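Local coordinates for protein cyclin homolog (Herpesvirus saimiri, PDB 2F2C) that is a viral D-type cyclin that modulates the host cell cycle and may drive transformation and rapid proliferation of latently infected T cells, at residues E46-V49 / D50-T53; M59-L62 / C63-E67; A149-A152 / T153-L156. All blocks are in the same frame, centred on the assembly; numbering follows the deposited sequence.

Contact 1. Residues E46-V49 / D50-T53; sequences EVTV and DNRT
T48 and N51 face each other as a capping box at the N-terminus of helix 49-65, in the cyclin N-terminal domain. T48 is the N-cap residue and N51 the third residue of the first turn, and one atom of N51 does most of the work. Its OD1 accepts the backbone N-H of T48 at 2.7 Å from T48 N, along a fairly straight path of 159°. That donor stands above the amide's carbonyl plane, 51° out of it. The hydroxyl of T48 also donates to this oxygen, OG1 to OD1 being 3.0 Å, and this second approach does lie in the carbonyl plane. Two donors of one residue thus grip a single oxygen, which fixes how the N51 amide is turned.

The first torsion of T48 (chi1 78°) wedges OG1 between its own backbone N and carbonyl carbon, a place from which it can meet both N51 OD1 and D50 N. From the latter, T48 OG1 also takes a weak capping bond, D50 N lying 3.3 Å away. Regular helix bonding begins at once, with R52 N 3.2 Å from T48 O and T53 N 3.2 Å from V49 O. R52 stretches its extended chain away from the cap to a salt bridge with D81, while V47 and N51 both rest on L94 of helix 94-109, so the cap is tied to neighbouring parts of the fold. T53 turns its hydroxyl back along the helix, and OG1 makes a weak bond to V49 O at 3.3 Å.

Contact 2. Residues M59-L62 / C63-E67; sequences MHLL and CESFE
This is an i to i+4 contact over the last turns of helix 49-65, in the cyclin N-terminal domain, where L61 meets S65, L62 meets F66, and the helix ends in a Schellman motif. The motif is recognised from E67, whose positive phi of 65° takes the chain out of the helix, and from the bond of E67 N to E64 O at 3.2 Å. One residue earlier, F66 N still makes an ordinary i to i+4 helix bond to L62 O at 2.9 Å.

L61 O is gripped twice by one residue. S65 N comes to 2.7 Å from L61 O, while the S65 hydroxyl reaches the same oxygen with OG, also at 2.7 Å, from above the carbonyl plane. The hydroxyl is brought back over the preceding turn because OG is anti to its own carbonyl carbon (chi1 -53°) and so lies beside the backbone N.

On a second side of the helix, H60 and E64 cross with their ring and carboxylate planes 78° apart. H60 NE2 donates to E64 OE2 at the ring edge, but at 3.5 Å the bond is weak. E64 OE2 also has a long, weak ion pair with K183, and H60 packs on C182 and K183 of helix 170-184 and stacks edge-to-face with F73, so this pair bridges to two other helices. C63 and M59 likewise rest on F73 of helix 72-83.

The third side is apolar. L62 and F66 lie alongside each other, pointing the same way, with L62 packed on L119 and F66 on K118 of helix 116-119. L62 CD1 reaches the rim of the phenyl ring, in its plane, 3.8 Å from F66 CE2.

Contact 3. Residues A149-A152 / T153-L156; sequences AVLA and TDFL
In the buried linker between helix 129-142 and helix 156-162, L151 and D154 are joined by a reciprocal pair of bonds. The carboxylate of D154 takes the backbone N-H of L151, with OD2 2.7 Å from L151 N. The donor meets OD2 on its anti side, 29° out of the carboxylate plane. In return D154 N donates to L151 O at 2.6 Å, from above that carbonyl's plane. The side chain can curl back in this way because D154 CG stands beside its own backbone N (chi1 -62°), and the same bend lays OD2 against the side of L151, 3.2 Å from L151 CB.

The backbone evidence identifies the element as two overlapping type I turns. A152, T153 and D154 all have helical phi/psi, and each turn is closed by an i to i+3 bond, the second being F155 N to A152 O at 3.3 Å. The chain therefore already winds helically as it approaches helix 156-162, in the segment that passes from the N-terminal cyclin box to the second, as in cyclins generally. The other carboxylate oxygen of D154, OD1, forms a salt bridge with R109, and a long, weak ion pair links it to a basic side chain of another protein chain. Such neighbours would be expected to favour a charged carboxylate.

The remaining side chains pack on neighbouring helices. L151 rests on P74 and L75 of helix 72-83, whereas F155 lies against L24 and L27 of helix 21-31. V150 crosses F155 at about a right angle, touching the ring with one branch: V150 CG1 is 3.5 Å from F155 CE1.

Contacts 1 and 2 sit on the same helix, 49-65, at its start and its end, with centres about 20 Å apart; both are partly buried. Contact 3 is buried throughout and lies nearest the centre of the chain, in a linker of the viral cyclin family region. Chemistry follows place. Contact 1 relies on side-chain oxygens at a helix start, contact 2 mixes backbone bonding with a weak polar pair and an apolar edge, and contact 3 pairs a buried carboxylate, held by a backbone N-H and an arginine, with apolar packing beside it. None of the three touches another, yet helix 72-83 is met by all: at D81 from contact 1, F73 from contact 2 and L75 from contact 3.

Contact 1. Residues E46-V49 / D50-T53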
ATOM      1  N   GLU A  46     -15.927  27.718 -14.358  1.00 75.45           N
ATOM      2  CA  GLU A  46     -16.948  27.131 -15.208  1.00 75.50           C
ATOM      3  C   GLU A  46     -17.710  26.045 -14.437  1.00 75.45           C
ATOM      4  O   GLU A  46     -18.655  26.347 -13.706  1.00 75.70           O
ATOM      5  CB  GLU A  46     -16.281  26.577 -16.467  1.00 75.41           C
ATOM      6  CG  GLU A  46     -17.223  26.095 -17.553  1.00 76.05           C
ATOM      7  CD  GLU A  46     -16.486  25.807 -18.846  1.00 76.89           C
ATOM      8  OE1 GLU A  46     -15.381  26.365 -19.027  1.00 77.17           O
ATOM      9  OE2 GLU A  46     -17.005  25.032 -19.682  1.00 77.05           O
ATOM     10  N   VAL A  47     -17.280  24.794 -14.586  1.00 75.10           N
ATOM     11  CA  VAL A  47     -17.894  23.640 -13.931  1.00 74.61           C
ATOM     12  C   VAL A  47     -18.414  23.953 -12.523  1.00 74.53           C
ATOM     13  O   VAL A  47     -17.751  24.652 -11.746  1.00 74.48           O
ATOM     14  CB  VAL A  47     -16.895  22.440 -13.891  1.00 74.69           C
ATOM     15  CG1 VAL A  47     -16.271  22.219 -15.266  1.00 74.25           C
ATOM     16  CG2 VAL A  47     -15.795  22.650 -12.853  1.00 74.20           C
ATOM     17  N   THR A  48     -19.604  23.452 -12.199  1.00 74.36           N
ATOM     18  CA  THR A  48     -20.144  23.622 -10.848  1.00 74.44           C
ATOM     19  C   THR A  48     -20.323  22.291 -10.126  1.00 74.53           C
ATOM     20  O   THR A  48     -19.887  21.235 -10.597  1.00 74.58           O
ATOM     21  CB  THR A  48     -21.482  24.415 -10.834  1.00 74.60           C
ATOM     22  OG1 THR A  48     -22.554  23.559 -11.243  1.00 74.90           O
ATOM     23  CG2 THR A  48     -21.490  25.560 -11.861  1.00 73.99           C
ATOM     24  N   VAL A  49     -20.966  22.355  -8.967  1.00 74.51           N
ATOM     25  CA  VAL A  49     -21.149  21.190  -8.129  1.00 74.30           C
ATOM     26  C   VAL A  49     -22.146  20.266  -8.781  1.00 73.86           C
ATOM     27  O   VAL A  49     -21.996  19.053  -8.717  1.00 74.23           O
ATOM     28  CB  VAL A  49     -21.610  21.578  -6.720  1.00 74.52           C
ATOM     29  CG1 VAL A  49     -21.620  20.368  -5.813  1.00 74.79           C
ATOM     30  CG2 VAL A  49     -20.671  22.607  -6.139  1.00 75.41           C
ATOM     31  N   ASP A  50     -23.149  20.839  -9.433  1.00 73.51           N
ATOM     32  CA  ASP A  50     -24.103  20.041 -10.196  1.00 73.31           C
ATOM     33  C   ASP A  50     -23.373  19.175 -11.219  1.00 72.54           C
ATOM     34  O   ASP A  50     -23.696  18.002 -11.350  1.00 72.92           O
ATOM     35  CB  ASP A  50     -25.163  20.910 -10.880  1.00 73.50           C
ATOM     36  CG  ASP A  50     -25.883  21.846  -9.912  1.00 75.16           C
ATOM     37  OD1 ASP A  50     -26.840  22.539 -10.355  1.00 78.64           O
ATOM     38  OD2 ASP A  50     -25.568  21.977  -8.706  1.00 76.12           O
ATOM     39  N   ASN A  51     -22.383  19.735 -11.920  1.00 71.50           N
ATOM     40  CA  ASN A  51     -21.565  18.941 -12.849  1.00 70.45           C
ATOM     41  C   ASN A  51     -20.888  17.790 -12.142  1.00 69.69           C
ATOM     42  O   ASN A  51     -20.901  16.670 -12.631  1.00 69.51           O
ATOM     43  CB  ASN A  51     -20.493  19.773 -13.544  1.00 70.38           C
ATOM     44  CG  ASN A  51     -21.045  21.002 -14.204  1.00 70.76           C
ATOM     45  OD1 ASN A  51     -21.369  21.983 -13.536  1.00 71.43           O
ATOM     46  ND2 ASN A  51     -21.133  20.972 -15.524  1.00 70.91           N
ATOM     47  N   ARG A  52     -20.295  18.072 -10.988  1.00 69.05           N
ATOM     48  CA  ARG A  52     -19.646  17.034 -10.202  1.00 68.57           C
ATOM     49  C   ARG A  52     -20.545  15.793 -10.026  1.00 68.60           C
ATOM     50  O   ARG A  52     -20.105  14.667 -10.297  1.00 68.46           O
ATOM     51  CB  ARG A  52     -19.201  17.587  -8.849  1.00 68.55           C
ATOM     52  CG  ARG A  52     -18.273  16.666  -8.062  1.00 68.45           C
ATOM     53  CD  ARG A  52     -17.854  17.248  -6.736  1.00 67.88           C
ATOM     54  NE  ARG A  52     -17.122  16.304  -5.897  1.00 65.79           N
ATOM     55  CZ  ARG A  52     -17.636  15.659  -4.856  1.00 65.22           C
ATOM     56  NH1 ARG A  52     -18.909  15.825  -4.523  1.00 64.36           N
ATOM     57  NH2 ARG A  52     -16.869  14.833  -4.147  1.00 64.92           N
ATOM     58  N   THR A  53     -21.800  15.999  -9.613  1.00 68.09           N
ATOM     59  CA  THR A  53     -22.706  14.879  -9.322  1.00 67.94           C
ATOM     60  C   THR A  53     -22.956  13.932 -10.511  1.00 67.55           C
ATOM     61  O   THR A  53     -23.033  12.710 -10.331  1.00 67.54           O
ATOM     62  CB  THR A  53     -24.062  15.371  -8.760  1.00 68.24           C
ATOM     63  OG1 THR A  53     -23.860  16.447  -7.836  1.00 69.21           O
ATOM     64  CG2 THR A  53     -24.715  14.279  -7.908  1.00 67.60           C
TER

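Contact 2. Residues M59-L62 / C63-E67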
ATOM      1  N   MET A  59     -18.469   7.994 -13.164  1.00 68.46           N
ATOM      2  CA  MET A  59     -17.260   7.364 -12.619  1.00 68.57           C
ATOM      3  C   MET A  59     -17.621   6.145 -11.731  1.00 68.14           C
ATOM      4  O   MET A  59     -17.000   5.068 -11.817  1.00 66.85           O
ATOM      5  CB  MET A  59     -16.447   8.396 -11.841  1.00 68.33           C
ATOM      6  CG  MET A  59     -15.889   9.555 -12.689  1.00 68.55           C
ATOM      7  SD  MET A  59     -15.020  10.827 -11.684  1.00 70.42           S
ATOM      8  CE  MET A  59     -13.789   9.840 -10.794  1.00 67.45           C
ATOM      9  N   HIS A  60     -18.656   6.331 -10.905  1.00 68.13           N
ATOM     10  CA  HIS A  60     -19.212   5.248 -10.110  1.00 68.36           C
ATOM     11  C   HIS A  60     -19.711   4.072 -10.951  1.00 68.45           C
ATOM     12  O   HIS A  60     -19.329   2.916 -10.706  1.00 68.56           O
ATOM     13  CB  HIS A  60     -20.332   5.730  -9.199  1.00 68.02           C
ATOM     14  CG  HIS A  60     -20.861   4.655  -8.307  1.00 68.47           C
ATOM     15  ND1 HIS A  60     -20.356   4.420  -7.047  1.00 67.42           N
ATOM     16  CD2 HIS A  60     -21.824   3.722  -8.508  1.00 69.88           C
ATOM     17  CE1 HIS A  60     -20.995   3.399  -6.500  1.00 67.78           C
ATOM     18  NE2 HIS A  60     -21.889   2.957  -7.368  1.00 70.74           N
ATOM     19  N   LEU A  61     -20.567   4.358 -11.928  1.00 68.42           N
ATOM     20  CA  LEU A  61     -21.104   3.299 -12.777  1.00 68.65           C
ATOM     21  C   LEU A  61     -19.963   2.454 -13.329  1.00 69.01           C
ATOM     22  O   LEU A  61     -20.018   1.224 -13.320  1.00 68.91           O
ATOM     23  CB  LEU A  61     -21.940   3.869 -13.918  1.00 67.80           C
ATOM     24  CG  LEU A  61     -22.739   2.838 -14.710  1.00 67.51           C
ATOM     25  CD1 LEU A  61     -23.753   2.127 -13.817  1.00 66.54           C
ATOM     26  CD2 LEU A  61     -23.433   3.503 -15.888  1.00 67.46           C
ATOM     27  N   LEU A  62     -18.927   3.150 -13.780  1.00 69.66           N
ATOM     28  CA  LEU A  62     -17.791   2.564 -14.436  1.00 70.62           C
ATOM     29  C   LEU A  62     -17.089   1.531 -13.529  1.00 71.81           C
ATOM     30  O   LEU A  62     -16.785   0.403 -13.981  1.00 72.54           O
ATOM     31  CB  LEU A  62     -16.855   3.693 -14.824  1.00 70.37           C
ATOM     32  CG  LEU A  62     -16.044   3.663 -16.107  1.00 70.38           C
ATOM     33  CD1 LEU A  62     -16.777   3.018 -17.237  1.00 70.04           C
ATOM     34  CD2 LEU A  62     -15.692   5.097 -16.467  1.00 71.38           C
ATOM     35  N   CYS A  63     -16.866   1.900 -12.262  1.00 72.10           N
ATOM     36  CA  CYS A  63     -16.263   1.002 -11.280  1.00 72.58           C
ATOM     37  C   CYS A  63     -17.183  -0.161 -10.930  1.00 72.89           C
ATOM     38  O   CYS A  63     -16.744  -1.308 -10.863  1.00 73.55           O
ATOM     39  CB  CYS A  63     -15.903   1.759 -10.013  1.00 72.67           C
ATOM     40  SG  CYS A  63     -14.770   3.141 -10.281  1.00 73.53           S
ATOM     41  N   GLU A  64     -18.455   0.139 -10.708  1.00 72.85           N
ATOM     42  CA  GLU A  64     -19.463  -0.867 -10.391  1.00 73.33           C
ATOM     43  C   GLU A  64     -19.566  -1.859 -11.544  1.00 72.67           C
ATOM     44  O   GLU A  64     -19.531  -3.068 -11.332  1.00 73.08           O
ATOM     45  CB  GLU A  64     -20.810  -0.171 -10.176  1.00 73.41           C
ATOM     46  CG  GLU A  64     -21.876  -0.913  -9.385  1.00 74.47           C
ATOM     47  CD  GLU A  64     -23.204  -0.137  -9.350  1.00 75.83           C
ATOM     48  OE1 GLU A  64     -23.729   0.231 -10.434  1.00 79.13           O
ATOM     49  OE2 GLU A  64     -23.736   0.129  -8.240  1.00 78.69           O
ATOM     50  N   SER A  65     -19.668  -1.345 -12.767  1.00 72.05           N
ATOM     51  CA  SER A  65     -19.831  -2.187 -13.953  1.00 71.09           C
ATOM     52  C   SER A  65     -18.602  -3.017 -14.299  1.00 70.62           C
ATOM     53  O   SER A  65     -18.732  -4.166 -14.712  1.00 70.35           O
ATOM     54  CB  SER A  65     -20.254  -1.344 -15.157  1.00 71.26           C
ATOM     55  OG  SER A  65     -21.408  -0.572 -14.835  1.00 71.97           O
ATOM     56  N   PHE A  66     -17.404  -2.462 -14.132  1.00 69.83           N
ATOM     57  CA  PHE A  66     -16.224  -3.267 -14.405  1.00 69.15           C
ATOM     58  C   PHE A  66     -15.751  -4.059 -13.200  1.00 69.10           C
ATOM     59  O   PHE A  66     -14.723  -4.732 -13.266  1.00 68.71           O
ATOM     60  CB  PHE A  66     -15.112  -2.439 -15.036  1.00 68.75           C
ATOM     61  CG  PHE A  66     -15.369  -2.115 -16.477  1.00 68.79           C
ATOM     62  CD1 PHE A  66     -15.137  -3.073 -17.472  1.00 67.95           C
ATOM     63  CD2 PHE A  66     -15.868  -0.872 -16.847  1.00 67.59           C
ATOM     64  CE1 PHE A  66     -15.379  -2.786 -18.801  1.00 65.50           C
ATOM     65  CE2 PHE A  66     -16.118  -0.590 -18.189  1.00 65.95           C
ATOM     66  CZ  PHE A  66     -15.868  -1.548 -19.157  1.00 65.38           C
ATOM     67  N   GLU A  67     -16.524  -3.989 -12.115  1.00 69.11           N
ATOM     68  CA  GLU A  67     -16.299  -4.802 -10.905  1.00 69.48           C
ATOM     69  C   GLU A  67     -14.985  -4.506 -10.161  1.00 68.56           C
ATOM     70  O   GLU A  67     -14.378  -5.397  -9.585  1.00 68.01           O
ATOM     71  CB  GLU A  67     -16.440  -6.312 -11.207  1.00 69.25           C
ATOM     72  CG  GLU A  67     -17.826  -6.882 -10.942  1.00 69.80           C
ATOM     73  CD  GLU A  67     -18.022  -8.270 -11.542  1.00 71.38           C
ATOM     74  OE1 GLU A  67     -17.025  -9.023 -11.714  1.00 75.41           O
ATOM     75  OE2 GLU A  67     -19.182  -8.628 -11.855  1.00 73.10           O
TER

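Contact 3. Residues A149-A152 / T153-L156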
ATOM      1  N   ALA A 149      -4.303   8.486  -0.297  1.00 69.86           N
ATOM      2  CA  ALA A 149      -5.092   9.250   0.704  1.00 70.22           C
ATOM      3  C   ALA A 149      -5.871   8.340   1.648  1.00 70.32           C
ATOM      4  O   ALA A 149      -6.189   7.212   1.306  1.00 70.82           O
ATOM      5  CB  ALA A 149      -6.069  10.209   0.021  1.00 69.93           C
ATOM      6  N   VAL A 150      -6.203   8.820   2.836  1.00 70.62           N
ATOM      7  CA  VAL A 150      -7.105   8.038   3.665  1.00 71.09           C
ATOM      8  C   VAL A 150      -8.519   8.048   3.032  1.00 71.50           C
ATOM      9  O   VAL A 150      -9.088   9.110   2.797  1.00 71.55           O
ATOM     10  CB  VAL A 150      -7.150   8.536   5.110  1.00 70.75           C
ATOM     11  CG1 VAL A 150      -8.290   7.858   5.849  1.00 71.25           C
ATOM     12  CG2 VAL A 150      -5.853   8.243   5.803  1.00 69.82           C
ATOM     13  N   LEU A 151      -9.055   6.864   2.741  1.00 71.68           N
ATOM     14  CA  LEU A 151     -10.370   6.740   2.115  1.00 72.07           C
ATOM     15  C   LEU A 151     -11.399   6.361   3.147  1.00 72.38           C
ATOM     16  O   LEU A 151     -11.130   5.498   3.993  1.00 72.59           O
ATOM     17  CB  LEU A 151     -10.355   5.632   1.069  1.00 71.90           C
ATOM     18  CG  LEU A 151      -9.302   5.796   0.003  1.00 71.90           C
ATOM     19  CD1 LEU A 151      -9.408   4.654  -0.992  1.00 70.72           C
ATOM     20  CD2 LEU A 151      -9.552   7.132  -0.655  1.00 72.16           C
ATOM     21  N   ALA A 152     -12.586   6.952   3.052  1.00 72.25           N
ATOM     22  CA  ALA A 152     -13.665   6.619   3.977  1.00 72.72           C
ATOM     23  C   ALA A 152     -13.625   5.114   4.163  1.00 73.02           C
ATOM     24  O   ALA A 152     -13.831   4.573   5.243  1.00 73.81           O
ATOM     25  CB  ALA A 152     -15.000   7.042   3.412  1.00 71.94           C
ATOM     26  N   THR A 153     -13.277   4.440   3.093  1.00 72.96           N
ATOM     27  CA  THR A 153     -13.483   3.041   3.027  1.00 72.87           C
ATOM     28  C   THR A 153     -12.421   2.240   3.780  1.00 73.05           C
ATOM     29  O   THR A 153     -12.641   1.074   4.095  1.00 73.34           O
ATOM     30  CB  THR A 153     -13.648   2.674   1.555  1.00 72.42           C
ATOM     31  OG1 THR A 153     -14.600   1.624   1.469  1.00 74.13           O
ATOM     32  CG2 THR A 153     -12.411   2.120   0.976  1.00 71.28           C
ATOM     33  N   ASP A 154     -11.291   2.880   4.100  1.00 73.08           N
ATOM     34  CA  ASP A 154     -10.204   2.231   4.832  1.00 73.02           C
ATOM     35  C   ASP A 154     -10.568   2.045   6.306  1.00 73.00           C
ATOM     36  O   ASP A 154      -9.928   1.253   7.018  1.00 73.60           O
ATOM     37  CB  ASP A 154      -8.914   3.060   4.799  1.00 73.39           C
ATOM     38  CG  ASP A 154      -8.340   3.274   3.391  1.00 75.04           C
ATOM     39  OD1 ASP A 154      -8.098   2.289   2.639  1.00 73.62           O
ATOM     40  OD2 ASP A 154      -8.027   4.434   2.993  1.00 77.23           O
ATOM     41  N   PHE A 155     -11.560   2.798   6.781  1.00 72.29           N
ATOM     42  CA  PHE A 155     -11.926   2.753   8.186  1.00 71.53           C
ATOM     43  C   PHE A 155     -12.799   1.574   8.549  1.00 71.72           C
ATOM     44  O   PHE A 155     -12.734   1.130   9.688  1.00 72.37           O
ATOM     45  CB  PHE A 155     -12.631   4.025   8.624  1.00 70.93           C
ATOM     46  CG  PHE A 155     -11.708   5.120   9.030  1.00 70.22           C
ATOM     47  CD1 PHE A 155     -11.265   6.058   8.098  1.00 69.75           C
ATOM     48  CD2 PHE A 155     -11.299   5.238  10.344  1.00 67.92           C
ATOM     49  CE1 PHE A 155     -10.422   7.075   8.480  1.00 68.41           C
ATOM     50  CE2 PHE A 155     -10.451   6.259  10.722  1.00 67.38           C
ATOM     51  CZ  PHE A 155     -10.006   7.168   9.793  1.00 68.11           C
ATOM     52  N   LEU A 156     -13.610   1.075   7.607  1.00 71.60           N
ATOM     53  CA  LEU A 156     -14.602   0.003   7.877  1.00 71.63           C
ATOM     54  C   LEU A 156     -14.199  -1.077   8.875  1.00 71.85           C
ATOM     55  O   LEU A 156     -14.873  -1.286   9.884  1.00 72.04           O
ATOM     56  CB  LEU A 156     -15.047  -0.663   6.585  1.00 71.53           C
ATOM     57  CG  LEU A 156     -15.985   0.204   5.746  1.00 72.14           C
ATOM     58  CD1 LEU A 156     -15.951  -0.297   4.325  1.00 72.95           C
ATOM     59  CD2 LEU A 156     -17.405   0.207   6.299  1.00 69.88           C
TER